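Local coordinates for acetyl-CoA C-acetyltransferase (PDB 7N7Z), which probably catalyses the thiolase reaction, transferring an acetyl group between two molecules of acetyl-CoA to give acetoacetyl-CoA, at residues B[233-238]-B[244-249]. Numbering follows the deposited sequence.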
loop_
_atom_site.group_PDB
_atom_site.type_symbol
_atom_site.label_atom_id
_atom_site.label_comp_id
_atom_site.label_asym_id
_atom_site.label_seq_id
_atom_site.Cartn_x
_atom_site.Cartn_y
_atom_site.Cartn_z
ATOM N N ALA B 233 8.826 -20.663 -32.329
ATOM C CA ALA B 233 10.092 -21.172 -31.820
ATOM C C ALA B 233 11.028 -20.073 -31.336
ATOM O O ALA B 233 12.041 -20.383 -30.699
ATOM C CB ALA B 233 10.794 -21.994 -32.903
ATOM N N LYS B 234 10.720 -18.807 -31.615
ATOM C CA LYS B 234 11.593 -17.701 -31.248
ATOM C C LYS B 234 11.331 -17.168 -29.845
ATOM O O LYS B 234 12.146 -16.389 -29.337
ATOM C CB LYS B 234 11.441 -16.557 -32.256
ATOM N N LEU B 235 10.228 -17.563 -29.209
ATOM C CA LEU B 235 9.906 -17.031 -27.892
ATOM C C LEU B 235 10.665 -17.797 -26.810
ATOM O O LEU B 235 10.872 -19.008 -26.935
ATOM C CB LEU B 235 8.405 -17.122 -27.634
ATOM C CG LEU B 235 7.558 -16.068 -28.346
ATOM C CD1 LEU B 235 6.168 -16.607 -28.628
ATOM C CD2 LEU B 235 7.484 -14.793 -27.519
ATOM N N PRO B 236 11.091 -17.125 -25.744
ATOM C CA PRO B 236 11.803 -17.819 -24.666
ATOM C C PRO B 236 10.832 -18.506 -23.723
ATOM O O PRO B 236 9.631 -18.197 -23.722
ATOM C CB PRO B 236 12.559 -16.685 -23.959
ATOM C CG PRO B 236 11.707 -15.482 -24.181
ATOM C CD PRO B 236 11.031 -15.667 -25.519
ATOM N N PRO B 237 11.310 -19.446 -22.909
ATOM C CA PRO B 237 10.438 -20.039 -21.888
ATOM C C PRO B 237 9.925 -18.977 -20.927
ATOM O O PRO B 237 10.655 -18.066 -20.530
ATOM C CB PRO B 237 11.348 -21.054 -21.185
ATOM C CG PRO B 237 12.433 -21.347 -22.173
ATOM C CD PRO B 237 12.647 -20.065 -22.920
ATOM N N ALA B 238 8.652 -19.104 -20.551
ATOM C CA ALA B 238 7.981 -18.076 -19.767
ATOM C C ALA B 238 7.967 -18.350 -18.270
ATOM O O ALA B 238 7.805 -17.405 -17.491
ATOM C CB ALA B 238 6.536 -17.907 -20.253
ATOM N N VAL B 244 9.122 -25.856 -21.829
ATOM C CA VAL B 244 8.423 -25.880 -23.112
ATOM C C VAL B 244 7.273 -24.890 -23.185
ATOM O O VAL B 244 6.724 -24.677 -24.273
ATOM C CB VAL B 244 7.875 -27.288 -23.417
ATOM C CG1 VAL B 244 9.006 -28.306 -23.430
ATOM C CG2 VAL B 244 6.802 -27.687 -22.407
ATOM N N VAL B 245 6.890 -24.279 -22.068
ATOM C CA VAL B 245 5.749 -23.373 -22.031
ATOM C C VAL B 245 6.222 -21.958 -22.335
ATOM O O VAL B 245 7.158 -21.454 -21.702
ATOM C CB VAL B 245 5.040 -23.434 -20.667
ATOM C CG1 VAL B 245 3.944 -22.380 -20.594
ATOM C CG2 VAL B 245 4.466 -24.823 -20.428
ATOM N N THR B 246 5.570 -21.318 -23.300
ATOM C CA THR B 246 5.841 -19.941 -23.679
ATOM C C THR B 246 4.554 -19.131 -23.591
ATOM O O THR B 246 3.465 -19.667 -23.371
ATOM C CB THR B 246 6.419 -19.856 -25.099
ATOM O OG1 THR B 246 5.374 -20.059 -26.060
ATOM C CG2 THR B 246 7.500 -20.902 -25.302
ATOM N N ALA B 247 4.693 -17.815 -23.766
ATOM C CA ALA B 247 3.523 -16.947 -23.758
ATOM C C ALA B 247 2.596 -17.248 -24.928
ATOM O O ALA B 247 1.386 -17.002 -24.842
ATOM C CB ALA B 247 3.957 -15.482 -23.790
ATOM N N ALA B 248 3.135 -17.786 -26.023
ATOM C CA ALA B 248 2.323 -18.029 -27.208
ATOM C C ALA B 248 1.596 -19.367 -27.135
ATOM O O ALA B 248 0.450 -19.473 -27.583
ATOM C CB ALA B 248 3.194 -17.967 -28.464
ATOM N N ASN B 249 2.236 -20.393 -26.578
ATOM C CA ASN B 249 1.605 -21.697 -26.426
ATOM C C ASN B 249 0.917 -21.860 -25.076
ATOM O O ASN B 249 0.448 -22.958 -24.763
ATOM C CB ASN B 249 2.634 -22.816 -26.630
ATOM C CG ASN B 249 3.748 -22.792 -25.600
ATOM O OD1 ASN B 249 3.591 -22.254 -24.505
ATOM N ND2 ASN B 249 4.883 -23.386 -25.949
#
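Thr-246 sets its methyl CG2 anti to its carbonyl carbon, toward Pro-236 O, and OG1 between that carbon and the backbone N (chi1 76°), turned back to the N-H groups of its own turn; Leu-235 holds CG anti to its carbonyl carbon, beside its N, and CD1 meets Ala-248 CB. Both segments belong to the long loop between helix 229-232 and strand 254-264 of the thiolase N-terminal domain. Thr-246 OG1 accepts the backbone N of Asn-249 at 3.2 Å, an ST motif, and, less straight, that of Ala-248, an ST turn. Thr-246 CG2 rests 3.8 Å from Pro-236 O. The amide of Asn-249 also faces the turn: ND2 donates to Val-244 O at 2.8 Å, that oxygen lying 24° out of the amide plane, while OD1 sits implausibly close to the backbone N of Thr-246, a bond of doubtful length. A valine in place of Thr-246 would probably leave the backbone N-H groups of Ala-248 and Asn-249 without their shared acceptor and slacken the turn. The Val-245 side chain lies about 12 Å from those of the predicted catalytic residues His-358 and Cys-388. Glu-166 and Arg-176 tie the loop to helices 161-172 and 176-196 through the N of Val-245 and the O of Leu-235. A single backbone bond joins the segments, Ala-238 N to Val-245 O, 3.0 Å long and nearly straight at 169°; Pro-237 CA approaches the same oxygen at 3.6 Å in a CA-H...O contact.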